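Local coordinates for protein DNA ligase (Archaeoglobus fulgidus, PDB 3GDE) that probably seals nicks in double-stranded DNA during replication, recombination and repair, using ATP to form an enzyme-bound AMP intermediate on a lysine, at residues R242-A247 and I402-S407; E356-L361 and K372-I377; I220-P225 and G295-G300; A423-L428 and V505-I510. All blocks are in the same frame, centred on the assembly; numbering follows the deposited sequence.

Contacts 1 and 2 lie within the adenylation domain, contact 3 ties the loop leading into that domain to one of its strands, and contact 4 lies where the link from the adenylation domain enters the OB-fold domain. Contact 3, a meeting of isoleucines, is the buried one of the four; the others are partly buried. Contact 1 is likewise held by apolar packing, whereas contacts 2 and 4 add polar bonds: an arginine gripping a carbonyl in contact 2, paired backbones and a bridging water in contact 4. Contacts 1 and 2 meet where Arg357 NH1 reaches Ser407 O, and contacts 2 and 3 where Leu361 packs on Leu298, whereas contact 4 stands apart, about 11 Å from contact 1 at the nearest atoms.

Contact 1: R242-A247 and I402-S407; sequences REMRTA and IKLPSS
Ile402 meets Met244 and Ala247 near the end of strand 399-403, which carries the sequence of nucleotidyltransferase motif IV and pairs antiparallel with strand 247-252 in the adenylation domain. CG2 of Ile402 is shared by two neighbours, Ala247 CB at 3.6 Å and Met244 SD at 3.7 Å. The methionine enters from just beyond helix 237-243, with CG anti to the carbonyl carbon (chi1 -52°) and the chain extended from there, and its methyl CE comes within 3.4 Å of Ile402 O. Lys403 takes part through its backbone, meeting Met244 SD and Ala247 CA: the side chain turns from the contact toward the nucleotide site, where NZ forms a salt bridge with Glu250, a predicted ATP-binding residue, and Lys403 makes a cation-pi contact with Trp418. A backbone hydrogen bond to Ala248 continues the strand pairing just past Ala247. Leu404 then receives the thioether on its backbone, SD lying 3.6 Å from Leu404 N, while its CD2 lies 3.9 Å from Met244 CG as the two side chains pass at a slant. One methionine thus packs against three consecutive residues as they leave the strand. Pro405 follows with its ring directed at the other segment, CD being 3.6 Å from Thr246 O and CG resting near the backbone of Ala247. Beyond it the chain folds into a type I turn from Leu404 to Ser407. There Leu404 O accepts two bonds, from Ser407 N at 3.0 Å and from Ser407 OG at 2.8 Å, the hydroxyl lying in the carbonyl plane on a lone pair.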
loop_
_atom_site.group_PDB
_atom_site.type_symbol
_atom_site.label_atom_id
_atom_site.label_comp_id
_atom_site.label_asym_id
_atom_site.label_seq_id
_atom_site.Cartn_x
_atom_site.Cartn_y
_atom_site.Cartn_z
ATOM N N ARG A 242 7.932 11.196 -29.984
ATOM C CA ARG A 242 9.114 11.090 -30.839
ATOM C C ARG A 242 10.116 10.041 -30.337
ATOM O O ARG A 242 10.828 9.428 -31.147
ATOM C CB ARG A 242 9.778 12.455 -31.080
ATOM C CG ARG A 242 10.584 13.022 -29.922
ATOM C CD ARG A 242 11.412 14.221 -30.385
ATOM N NE ARG A 242 12.270 14.740 -29.318
ATOM C CZ ARG A 242 12.046 15.868 -28.645
ATOM N NH1 ARG A 242 10.992 16.629 -28.924
ATOM N NH2 ARG A 242 12.888 16.242 -27.689
ATOM N N GLU A 243 10.169 9.834 -29.016
ATOM C CA GLU A 243 10.935 8.721 -28.448
ATOM C C GLU A 243 10.364 7.412 -28.999
ATOM O O GLU A 243 11.093 6.595 -29.561
ATOM C CB GLU A 243 10.927 8.732 -26.913
ATOM C CG GLU A 243 11.708 7.561 -26.300
ATOM C CD GLU A 243 11.938 7.676 -24.796
ATOM O OE1 GLU A 243 12.934 7.083 -24.313
ATOM O OE2 GLU A 243 11.134 8.342 -24.097
ATOM N N MET A 244 9.057 7.229 -28.831
ATOM C CA MET A 244 8.316 6.253 -29.613
ATOM C C MET A 244 8.020 6.946 -30.930
ATOM O O MET A 244 7.569 8.092 -30.936
ATOM C CB MET A 244 7.002 5.888 -28.930
ATOM C CG MET A 244 7.141 5.462 -27.486
ATOM S SD MET A 244 5.540 5.452 -26.673
ATOM C CE MET A 244 6.040 5.298 -24.958
ATOM N N ARG A 245 8.285 6.272 -32.041
ATOM C CA ARG A 245 8.061 6.863 -33.357
ATOM C C ARG A 245 6.566 6.801 -33.681
ATOM O O ARG A 245 5.931 7.825 -33.936
ATOM C CB ARG A 245 8.899 6.140 -34.416
ATOM C CG ARG A 245 10.402 6.036 -34.088
ATOM C CD ARG A 245 11.199 7.281 -34.504
ATOM N NE ARG A 245 11.227 7.464 -35.959
ATOM C CZ ARG A 245 12.036 8.302 -36.609
ATOM N NH1 ARG A 245 12.911 9.056 -35.948
ATOM N NH2 ARG A 245 11.973 8.383 -37.933
ATOM N N THR A 246 6.022 5.588 -33.663
ATOM C CA THR A 246 4.584 5.361 -33.696
ATOM C C THR A 246 4.163 4.984 -32.274
ATOM O O THR A 246 4.913 4.319 -31.553
ATOM C CB THR A 246 4.215 4.236 -34.692
ATOM O OG1 THR A 246 4.843 4.490 -35.956
ATOM C CG2 THR A 246 2.712 4.161 -34.903
ATOM N N ALA A 247 2.972 5.419 -31.869
ATOM C CA ALA A 247 2.516 5.234 -30.493
ATOM C C ALA A 247 1.042 4.897 -30.425
ATOM O O ALA A 247 0.238 5.433 -31.192
ATOM C CB ALA A 247 2.801 6.482 -29.669
ATOM N N ILE A 402 0.364 7.550 -23.608
ATOM C CA ILE A 402 1.107 7.242 -24.827
ATOM C C ILE A 402 1.951 5.994 -24.617
ATOM O O ILE A 402 2.872 5.987 -23.795
ATOM C CB ILE A 402 1.996 8.430 -25.268
ATOM C CG1 ILE A 402 1.113 9.642 -25.617
ATOM C CG2 ILE A 402 2.878 8.022 -26.461
ATOM C CD1 ILE A 402 1.848 10.942 -25.745
ATOM N N LYS A 403 1.647 4.945 -25.378
ATOM C CA LYS A 403 2.218 3.618 -25.128
ATOM C C LYS A 403 2.875 3.000 -26.362
ATOM O O LYS A 403 2.389 3.173 -27.473
ATOM C CB LYS A 403 1.127 2.678 -24.596
ATOM C CG LYS A 403 0.325 3.228 -23.421
ATOM C CD LYS A 403 -0.834 2.329 -23.073
ATOM C CE LYS A 403 -1.423 2.705 -21.717
ATOM N NZ LYS A 403 -2.587 1.845 -21.382
ATOM N N LEU A 404 3.969 2.268 -26.154
ATOM C CA LEU A 404 4.687 1.564 -27.226
ATOM C C LEU A 404 3.866 0.356 -27.681
ATOM O O LEU A 404 3.642 -0.571 -26.888
ATOM C CB LEU A 404 6.035 1.063 -26.712
ATOM C CG LEU A 404 7.375 1.363 -27.385
ATOM C CD1 LEU A 404 8.263 0.136 -27.248
ATOM C CD2 LEU A 404 7.269 1.789 -28.852
ATOM N N PRO A 405 3.404 0.361 -28.948
ATOM C CA PRO A 405 2.534 -0.716 -29.456
ATOM C C PRO A 405 3.150 -2.117 -29.403
ATOM O O PRO A 405 2.420 -3.102 -29.439
ATOM C CB PRO A 405 2.259 -0.292 -30.909
ATOM C CG PRO A 405 2.492 1.183 -30.915
ATOM C CD PRO A 405 3.634 1.397 -29.970
ATOM N N SER A 406 4.472 -2.203 -29.293
ATOM C CA SER A 406 5.151 -3.494 -29.213
ATOM C C SER A 406 5.512 -3.926 -27.784
ATOM O O SER A 406 5.959 -5.056 -27.571
ATOM C CB SER A 406 6.403 -3.496 -30.092
ATOM O OG SER A 406 7.407 -2.700 -29.505
ATOM N N SER A 407 5.320 -3.032 -26.816
ATOM C CA SER A 407 5.703 -3.317 -25.437
ATOM C C SER A 407 4.838 -4.435 -24.856
ATOM O O SER A 407 3.647 -4.512 -25.172
ATOM C CB SER A 407 5.666 -2.044 -24.565
ATOM O OG SER A 407 4.351 -1.521 -24.403
#

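Contact 2: E356-L361 and K372-I377; sequences ERRKLL and KLAKQI
A helix-to-strand contact, part polar and part apolar, is made where Arg358 and Leu361 of helix 354-364 face Leu373, Ala374 and Gln376 of strand 371-379 near the surface of the adenylation domain. Its polar half is a case of an arginine gripping a single main-chain oxygen with two nitrogens. Arg358 has CG anti to the backbone N (chi1 177°) and a bend at the next torsion, and its guanidinium meets Ala374 O end-on. NH1 binds Ala374 O at 2.8 Å and NH2 binds the same oxygen at 2.9 Å. Neither bond is straight, the N-H...O angles being 141° and 135°, as expected when two donors converge on one acceptor. NE is engaged as well, in a salt bridge with Glu362 of the same helix, which helps fix the rotation of the group. In this nucleotidyltransferase adenylation fold the helix stands in the chain between strand 335-342 and its parallel neighbour 371-379, and Ala374 falls at the break in the latter strand; the side chain of this alanine lies about 4 Å from that of Phe340, a predicted ATP-binding residue. Gln376 lays its CB over one face of the guanidinium, 3.8 Å above the plane and offset toward the rim. The two side chains run past one another in opposite directions. Leu373 touches both helix residues: its CG lies 3.8 Å from Arg358 NH2, approaching obliquely, while its methyl CD1 touches Leu361 CG at 3.8 Å. Leu361 also packs on Ile342 of strand 335-342.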
loop_
_atom_site.group_PDB
_atom_site.type_symbol
_atom_site.label_atom_id
_atom_site.label_comp_id
_atom_site.label_asym_id
_atom_site.label_seq_id
_atom_site.Cartn_x
_atom_site.Cartn_y
_atom_site.Cartn_z
ATOM N N GLU A 356 -1.421 -6.814 -29.763
ATOM C CA GLU A 356 -2.035 -8.143 -29.653
ATOM C C GLU A 356 -2.953 -8.274 -28.427
ATOM O O GLU A 356 -4.027 -8.887 -28.508
ATOM C CB GLU A 356 -0.962 -9.234 -29.625
ATOM C CG GLU A 356 -0.122 -9.315 -30.894
ATOM C CD GLU A 356 0.712 -10.588 -30.986
ATOM O OE1 GLU A 356 1.869 -10.495 -31.467
ATOM O OE2 GLU A 356 0.211 -11.675 -30.591
ATOM N N ARG A 357 -2.533 -7.704 -27.295
ATOM C CA ARG A 357 -3.392 -7.655 -26.111
ATOM C C ARG A 357 -4.651 -6.855 -26.407
ATOM O O ARG A 357 -5.738 -7.247 -26.015
ATOM C CB ARG A 357 -2.665 -7.066 -24.899
ATOM C CG ARG A 357 -1.378 -7.777 -24.510
ATOM C CD ARG A 357 -0.986 -7.448 -23.081
ATOM N NE ARG A 357 -0.887 -6.008 -22.834
ATOM C CZ ARG A 357 0.169 -5.254 -23.133
ATOM N NH1 ARG A 357 1.242 -5.786 -23.702
ATOM N NH2 ARG A 357 0.155 -3.959 -22.843
ATOM N N ARG A 358 -4.490 -5.742 -27.119
ATOM C CA ARG A 358 -5.616 -4.894 -27.518
ATOM C C ARG A 358 -6.701 -5.694 -28.270
ATOM O O ARG A 358 -7.888 -5.602 -27.948
ATOM C CB ARG A 358 -5.111 -3.694 -28.339
ATOM C CG ARG A 358 -6.199 -2.771 -28.878
ATOM C CD ARG A 358 -6.791 -1.883 -27.796
ATOM N NE ARG A 358 -8.133 -1.426 -28.155
ATOM C CZ ARG A 358 -8.837 -0.516 -27.481
ATOM N NH1 ARG A 358 -8.339 0.064 -26.396
ATOM N NH2 ARG A 358 -10.052 -0.181 -27.903
ATOM N N LYS A 359 -6.284 -6.493 -29.248
ATOM C CA LYS A 359 -7.199 -7.379 -29.964
ATOM C C LYS A 359 -7.951 -8.310 -29.010
ATOM O O LYS A 359 -9.180 -8.431 -29.092
ATOM C CB LYS A 359 -6.446 -8.175 -31.024
ATOM C CG LYS A 359 -6.126 -7.367 -32.266
ATOM C CD LYS A 359 -5.045 -8.042 -33.100
ATOM C CE LYS A 359 -4.520 -7.097 -34.187
ATOM N NZ LYS A 359 -3.134 -7.487 -34.621
ATOM N N LEU A 360 -7.206 -8.949 -28.107
ATOM C CA LEU A 360 -7.785 -9.774 -27.050
ATOM C C LEU A 360 -8.785 -9.015 -26.200
ATOM O O LEU A 360 -9.838 -9.543 -25.866
ATOM C CB LEU A 360 -6.693 -10.356 -26.138
ATOM C CG LEU A 360 -5.828 -11.503 -26.664
ATOM C CD1 LEU A 360 -4.937 -12.030 -25.551
ATOM C CD2 LEU A 360 -6.692 -12.629 -27.277
ATOM N N LEU A 361 -8.438 -7.787 -25.833
ATOM C CA LEU A 361 -9.336 -6.941 -25.051
ATOM C C LEU A 361 -10.631 -6.627 -25.810
ATOM O O LEU A 361 -11.722 -6.699 -25.245
ATOM C CB LEU A 361 -8.631 -5.643 -24.640
ATOM C CG LEU A 361 -9.473 -4.613 -23.879
ATOM C CD1 LEU A 361 -9.796 -5.086 -22.465
ATOM C CD2 LEU A 361 -8.785 -3.256 -23.862
ATOM N N LYS A 372 -17.062 0.281 -21.045
ATOM C CA LYS A 372 -16.496 0.758 -22.301
ATOM C C LYS A 372 -15.068 0.287 -22.502
ATOM O O LYS A 372 -14.387 -0.078 -21.547
ATOM C CB LYS A 372 -16.531 2.290 -22.352
ATOM C CG LYS A 372 -17.774 2.933 -21.744
ATOM C CD LYS A 372 -18.951 2.876 -22.694
ATOM C CE LYS A 372 -19.003 4.090 -23.603
ATOM N NZ LYS A 372 -20.402 4.321 -24.080
ATOM N N LEU A 373 -14.634 0.292 -23.758
ATOM C CA LEU A 373 -13.224 0.229 -24.105
ATOM C C LEU A 373 -12.645 1.630 -24.212
ATOM O O LEU A 373 -13.302 2.545 -24.716
ATOM C CB LEU A 373 -13.027 -0.479 -25.443
ATOM C CG LEU A 373 -12.480 -1.911 -25.485
ATOM C CD1 LEU A 373 -12.713 -2.646 -24.181
ATOM C CD2 LEU A 373 -13.085 -2.677 -26.662
ATOM N N ALA A 374 -11.414 1.793 -23.736
ATOM C CA ALA A 374 -10.661 3.005 -24.001
ATOM C C ALA A 374 -10.509 3.153 -25.512
ATOM O O ALA A 374 -10.132 2.205 -26.209
ATOM C CB ALA A 374 -9.293 2.958 -23.327
ATOM N N LYS A 375 -10.840 4.332 -26.015
ATOM C CA LYS A 375 -10.571 4.649 -27.395
ATOM C C LYS A 375 -9.055 4.683 -27.561
ATOM O O LYS A 375 -8.332 5.294 -26.769
ATOM C CB LYS A 375 -11.230 5.985 -27.776
ATOM C CG LYS A 375 -10.964 6.471 -29.200
ATOM C CD LYS A 375 -11.736 7.769 -29.498
ATOM C CE LYS A 375 -11.414 8.317 -30.884
ATOM N NZ LYS A 375 -11.767 7.355 -31.972
ATOM N N GLN A 376 -8.571 3.986 -28.574
ATOM C CA GLN A 376 -7.159 3.989 -28.855
ATOM C C GLN A 376 -6.917 4.381 -30.302
ATOM O O GLN A 376 -7.639 3.958 -31.197
ATOM C CB GLN A 376 -6.568 2.617 -28.565
ATOM C CG GLN A 376 -5.060 2.579 -28.572
ATOM C CD GLN A 376 -4.538 1.173 -28.448
ATOM O OE1 GLN A 376 -4.110 0.757 -27.373
ATOM N NE2 GLN A 376 -4.594 0.418 -29.537
ATOM N N ILE A 377 -5.908 5.214 -30.513
ATOM C CA ILE A 377 -5.397 5.484 -31.852
ATOM C C ILE A 377 -3.942 5.043 -31.920
ATOM O O ILE A 377 -3.275 4.924 -30.891
ATOM C CB ILE A 377 -5.549 6.973 -32.270
ATOM C CG1 ILE A 377 -4.853 7.903 -31.266
ATOM C CG2 ILE A 377 -7.031 7.327 -32.452
ATOM C CD1 ILE A 377 -4.361 9.213 -31.856
#

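Contact 3: I220-P225 and G295-G300; sequences IEIHIP and GVILDG
Ile297 sets its terminal methyl against Ile220 and Ile222, and this is the tight part of the contact. CD1 of Ile297 lies 3.5 Å from Ile220 CG2, the two side chains being inclined to each other. The same methyl sits 3.7 Å from Ile222 CA and equally 3.7 Å from Ile222 CG1, so one carbon touches both a backbone and a side chain. Ile222 and Ile297 run alongside each other in opposite directions, and the extended chi2 of Ile222 (-179°) carries its CD1 to 3.8 Å from Gly295 C. That glycine, with phi 92°, and Val296 both face Trp262, forming a G1 beta bulge at the start of strand 296-306. Residues 220-225 lie in the loop that links helix 200-216 of the helical DNA-binding region to strand 230-233 of the adenylation domain, and the isoleucine packing lays this connection against the domain's sheet. The other side is exposed: Glu221, first residue of a type II turn that ends at Ile224, points away from the strand. His223, partly exposed, also points away from the strand; its ring has Ile222 CG2 3.4 Å above one face, over the centre, and its NE2 is hydrogen-bonded to Arg266 O.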
loop_
_atom_site.group_PDB
_atom_site.type_symbol
_atom_site.label_atom_id
_atom_site.label_comp_id
_atom_site.label_asym_id
_atom_site.label_seq_id
_atom_site.Cartn_x
_atom_site.Cartn_y
_atom_site.Cartn_z
ATOM N N ILE A 220 0.101 -15.988 -13.390
ATOM C CA ILE A 220 -1.082 -15.249 -12.971
ATOM C C ILE A 220 -2.244 -16.230 -12.844
ATOM O O ILE A 220 -2.472 -17.047 -13.729
ATOM C CB ILE A 220 -1.458 -14.141 -14.002
ATOM C CG1 ILE A 220 -0.319 -13.125 -14.151
ATOM C CG2 ILE A 220 -2.772 -13.463 -13.620
ATOM C CD1 ILE A 220 -0.428 -12.230 -15.370
ATOM N N GLU A 221 -2.955 -16.156 -11.725
ATOM C CA GLU A 221 -4.202 -16.879 -11.572
ATOM C C GLU A 221 -5.329 -15.917 -11.217
ATOM O O GLU A 221 -5.121 -14.935 -10.488
ATOM C CB GLU A 221 -4.075 -18.055 -10.578
ATOM C CG GLU A 221 -3.455 -17.741 -9.234
ATOM C CD GLU A 221 -3.013 -19.002 -8.471
ATOM O OE1 GLU A 221 -1.885 -19.499 -8.723
ATOM O OE2 GLU A 221 -3.789 -19.485 -7.609
ATOM N N ILE A 222 -6.516 -16.193 -11.759
ATOM C CA ILE A 222 -7.674 -15.329 -11.565
ATOM C C ILE A 222 -8.043 -15.212 -10.084
ATOM O O ILE A 222 -8.068 -16.212 -9.346
ATOM C CB ILE A 222 -8.901 -15.768 -12.409
ATOM C CG1 ILE A 222 -8.561 -15.748 -13.897
ATOM C CG2 ILE A 222 -10.087 -14.829 -12.164
ATOM C CD1 ILE A 222 -9.717 -16.143 -14.818
ATOM N N HIS A 223 -8.303 -13.969 -9.680
ATOM C CA HIS A 223 -8.651 -13.583 -8.312
ATOM C C HIS A 223 -7.422 -13.366 -7.416
ATOM O O HIS A 223 -7.552 -12.951 -6.264
ATOM C CB HIS A 223 -9.722 -14.509 -7.692
ATOM C CG HIS A 223 -10.982 -14.597 -8.507
ATOM N ND1 HIS A 223 -11.400 -15.761 -9.117
ATOM C CD2 HIS A 223 -11.893 -13.652 -8.844
ATOM C CE1 HIS A 223 -12.520 -15.533 -9.781
ATOM N NE2 HIS A 223 -12.843 -14.262 -9.627
ATOM N N ILE A 224 -6.233 -13.613 -7.959
ATOM C CA ILE A 224 -5.003 -13.171 -7.302
ATOM C C ILE A 224 -4.435 -11.965 -8.051
ATOM O O ILE A 224 -4.048 -12.076 -9.219
ATOM C CB ILE A 224 -3.971 -14.321 -7.103
ATOM C CG1 ILE A 224 -4.509 -15.305 -6.055
ATOM C CG2 ILE A 224 -2.605 -13.768 -6.662
ATOM C CD1 ILE A 224 -3.788 -16.618 -5.993
ATOM N N PRO A 225 -4.396 -10.804 -7.375
ATOM C CA PRO A 225 -4.059 -9.549 -8.033
ATOM C C PRO A 225 -2.622 -9.512 -8.490
ATOM O O PRO A 225 -1.731 -10.048 -7.826
ATOM C CB PRO A 225 -4.290 -8.501 -6.938
ATOM C CG PRO A 225 -4.085 -9.256 -5.669
ATOM C CD PRO A 225 -4.655 -10.612 -5.936
ATOM N N GLY A 295 -13.276 -15.601 -17.894
ATOM C CA GLY A 295 -11.910 -16.132 -18.017
ATOM C C GLY A 295 -10.858 -15.074 -18.303
ATOM O O GLY A 295 -9.857 -15.354 -18.963
ATOM N N VAL A 296 -11.091 -13.855 -17.818
ATOM C CA VAL A 296 -10.175 -12.735 -18.065
ATOM C C VAL A 296 -9.735 -11.998 -16.798
ATOM O O VAL A 296 -10.372 -12.087 -15.734
ATOM C CB VAL A 296 -10.734 -11.693 -19.105
ATOM C CG1 VAL A 296 -11.036 -12.348 -20.442
ATOM C CG2 VAL A 296 -11.962 -10.981 -18.570
ATOM N N ILE A 297 -8.624 -11.278 -16.931
ATOM C CA ILE A 297 -8.210 -10.297 -15.941
ATOM C C ILE A 297 -7.907 -9.023 -16.712
ATOM O O ILE A 297 -7.033 -8.994 -17.580
ATOM C CB ILE A 297 -6.996 -10.764 -15.110
ATOM C CG1 ILE A 297 -7.396 -11.950 -14.247
ATOM C CG2 ILE A 297 -6.460 -9.608 -14.239
ATOM C CD1 ILE A 297 -6.253 -12.813 -13.822
ATOM N N LEU A 298 -8.669 -7.984 -16.401
ATOM C CA LEU A 298 -8.616 -6.734 -17.153
ATOM C C LEU A 298 -8.059 -5.588 -16.325
ATOM O O LEU A 298 -8.328 -5.503 -15.129
ATOM C CB LEU A 298 -10.025 -6.351 -17.637
ATOM C CG LEU A 298 -10.817 -7.336 -18.497
ATOM C CD1 LEU A 298 -12.168 -6.741 -18.863
ATOM C CD2 LEU A 298 -10.056 -7.731 -19.750
ATOM N N ASP A 299 -7.305 -4.714 -16.987
ATOM C CA ASP A 299 -6.904 -3.421 -16.442
ATOM C C ASP A 299 -7.844 -2.320 -16.934
ATOM O O ASP A 299 -8.074 -2.182 -18.133
ATOM C CB ASP A 299 -5.470 -3.086 -16.866
ATOM C CG ASP A 299 -4.463 -3.197 -15.725
ATOM O OD1 ASP A 299 -4.701 -3.954 -14.735
ATOM O OD2 ASP A 299 -3.416 -2.513 -15.830
ATOM N N GLY A 300 -8.364 -1.525 -16.002
ATOM C CA GLY A 300 -9.300 -0.468 -16.341
ATOM C C GLY A 300 -9.301 0.773 -15.462
ATOM O O GLY A 300 -8.607 0.859 -14.453
#

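Contact 4: A423-L428 and V505-I510; sequences AIMETL and VAYQEI
Tyr507 is crossed obliquely by both Leu428 and Met425, so that the ring is approached by two apolar side chains at different carbons. Tyr507 CE2 receives the methyl Leu428 CD1 at 3.7 Å, and CE1 receives Met425 CE, also at 3.7 Å. Met425 holds CG between the backbone N and the carbonyl carbon (chi1 48°), and a bend at chi3 (-51°) places CE toward the tyrosine, where it also comes 3.5 Å from Tyr507 O. The ring's CE2 further lies 3.3 Å from Glu426 O, again oblique to the ring. That carbonyl oxygen is given a proper donor by a water, which hydrogen-bonds to Glu426 O at 2.6 Å and accepts from Tyr507 N at 3.1 Å, bridging the backbones where they have moved apart. Farther along they close into direct pairing. Leu428 and Val505 form an antiparallel hydrogen-bonded pair, with Leu428 N to Val505 O at 2.8 Å and nearly straight (172°), and Val505 N to Leu428 O at 2.7 Å. Thr427, just before the pair, rests its CB against Val505 O, and its hydroxyl OG1 is hydrogen-bonded to Glu504. The pairing marks the start of the OB-fold domain, where the link from strand 419-422 of the adenylation domain becomes strand 428-437 alongside strand 502-506. Helix 542-550 packs on this junction: its Leu548 touches Leu428 and Tyr507, its Arg544 forms a salt bridge with Glu426, whose side chain is near that of Lys420, a predicted ATP-binding residue, and Leu522 of strand 520-523 also packs on Leu428.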
loop_
_atom_site.group_PDB
_atom_site.type_symbol
_atom_site.label_atom_id
_atom_site.label_comp_id
_atom_site.label_asym_id
_atom_site.label_seq_id
_atom_site.Cartn_x
_atom_site.Cartn_y
_atom_site.Cartn_z
ATOM N N ALA A 423 -2.277 17.959 -18.585
ATOM C CA ALA A 423 -2.195 19.398 -18.419
ATOM C C ALA A 423 -1.803 19.771 -16.985
ATOM O O ALA A 423 -0.932 20.609 -16.778
ATOM C CB ALA A 423 -3.514 20.038 -18.806
ATOM N N ILE A 424 -2.431 19.132 -16.004
ATOM C CA ILE A 424 -2.153 19.425 -14.594
ATOM C C ILE A 424 -0.891 18.734 -14.064
ATOM O O ILE A 424 -0.442 17.714 -14.602
ATOM C CB ILE A 424 -3.359 19.080 -13.696
ATOM C CG1 ILE A 424 -3.573 17.557 -13.633
ATOM C CG2 ILE A 424 -4.588 19.825 -14.186
ATOM C CD1 ILE A 424 -4.603 17.101 -12.599
ATOM N N MET A 425 -0.321 19.278 -12.999
ATOM C CA MET A 425 0.814 18.607 -12.379
ATOM C C MET A 425 0.437 17.481 -11.395
ATOM O O MET A 425 -0.737 17.268 -11.081
ATOM C CB MET A 425 1.821 19.608 -11.791
ATOM C CG MET A 425 1.272 20.707 -10.940
ATOM S SD MET A 425 2.571 21.926 -10.539
ATOM C CE MET A 425 3.910 20.904 -9.902
ATOM N N GLU A 426 1.441 16.729 -10.957
ATOM C CA GLU A 426 1.225 15.601 -10.057
ATOM C C GLU A 426 0.948 16.088 -8.653
ATOM O O GLU A 426 1.433 17.146 -8.258
ATOM C CB GLU A 426 2.449 14.679 -10.035
ATOM C CG GLU A 426 2.749 14.006 -11.360
ATOM C CD GLU A 426 1.581 13.214 -11.876
ATOM O OE1 GLU A 426 0.984 13.646 -12.877
ATOM O OE2 GLU A 426 1.243 12.171 -11.271
ATOM N N THR A 427 0.137 15.331 -7.920
ATOM C CA THR A 427 0.104 15.454 -6.473
ATOM C C THR A 427 0.898 14.284 -5.922
ATOM O O THR A 427 1.215 13.335 -6.656
ATOM C CB THR A 427 -1.319 15.485 -5.877
ATOM O OG1 THR A 427 -2.029 14.277 -6.201
ATOM C CG2 THR A 427 -2.089 16.704 -6.371
ATOM N N LEU A 428 1.251 14.366 -4.644
ATOM C CA LEU A 428 1.999 13.303 -3.990
ATOM C C LEU A 428 1.219 12.793 -2.815
ATOM O O LEU A 428 0.469 13.538 -2.186
ATOM C CB LEU A 428 3.362 13.809 -3.511
ATOM C CG LEU A 428 4.410 14.073 -4.594
ATOM C CD1 LEU A 428 5.485 15.008 -4.049
ATOM C CD2 LEU A 428 4.996 12.759 -5.117
ATOM N N VAL A 505 -1.033 15.589 -1.288
ATOM C CA VAL A 505 -0.388 16.891 -1.178
ATOM C C VAL A 505 -0.049 17.439 -2.570
ATOM O O VAL A 505 0.581 16.747 -3.383
ATOM C CB VAL A 505 0.913 16.796 -0.339
ATOM C CG1 VAL A 505 1.595 18.151 -0.215
ATOM C CG2 VAL A 505 0.628 16.228 1.044
ATOM N N ALA A 506 -0.475 18.679 -2.828
ATOM C CA ALA A 506 -0.056 19.417 -4.015
ATOM C C ALA A 506 1.139 20.305 -3.667
ATOM O O ALA A 506 1.388 20.604 -2.502
ATOM C CB ALA A 506 -1.210 20.258 -4.557
ATOM N N TYR A 507 1.871 20.743 -4.682
ATOM C CA TYR A 507 3.048 21.574 -4.470
ATOM C C TYR A 507 3.306 22.432 -5.706
ATOM O O TYR A 507 2.803 22.126 -6.790
ATOM C CB TYR A 507 4.266 20.683 -4.179
ATOM C CG TYR A 507 4.573 19.704 -5.290
ATOM C CD1 TYR A 507 5.536 19.998 -6.249
ATOM C CD2 TYR A 507 3.892 18.484 -5.385
ATOM C CE1 TYR A 507 5.817 19.114 -7.283
ATOM C CE2 TYR A 507 4.166 17.582 -6.427
ATOM C CZ TYR A 507 5.132 17.908 -7.370
ATOM O OH TYR A 507 5.425 17.032 -8.404
ATOM N N GLN A 508 4.091 23.497 -5.546
ATOM C CA GLN A 508 4.539 24.302 -6.693
ATOM C C GLN A 508 5.833 23.751 -7.294
ATOM O O GLN A 508 5.993 23.705 -8.518
ATOM C CB GLN A 508 4.719 25.778 -6.310
ATOM C CG GLN A 508 3.402 26.545 -6.098
ATOM C CD GLN A 508 2.436 26.414 -7.263
ATOM O OE1 GLN A 508 2.803 26.640 -8.417
ATOM N NE2 GLN A 508 1.195 26.031 -6.965
ATOM N N GLU A 509 6.743 23.328 -6.419
ATOM C CA GLU A 509 8.064 22.873 -6.829
ATOM C C GLU A 509 8.679 21.907 -5.813
ATOM O O GLU A 509 8.415 22.004 -4.620
ATOM C CB GLU A 509 8.986 24.082 -7.030
ATOM C CG GLU A 509 10.264 23.764 -7.796
ATOM C CD GLU A 509 11.171 24.978 -8.007
ATOM O OE1 GLU A 509 11.176 25.916 -7.163
ATOM O OE2 GLU A 509 11.893 24.972 -9.034
ATOM N N ILE A 510 9.471 20.961 -6.303
ATOM C CA ILE A 510 10.382 20.192 -5.456
ATOM C C ILE A 510 11.775 20.813 -5.622
ATOM O O ILE A 510 12.273 20.915 -6.742
ATOM C CB ILE A 510 10.426 18.678 -5.830
ATOM C CG1 ILE A 510 9.037 18.044 -5.727
ATOM C CG2 ILE A 510 11.407 17.927 -4.928
ATOM C CD1 ILE A 510 8.863 16.781 -6.564
HETATM O O HOH W 1 0.918 19.518 -7.355
#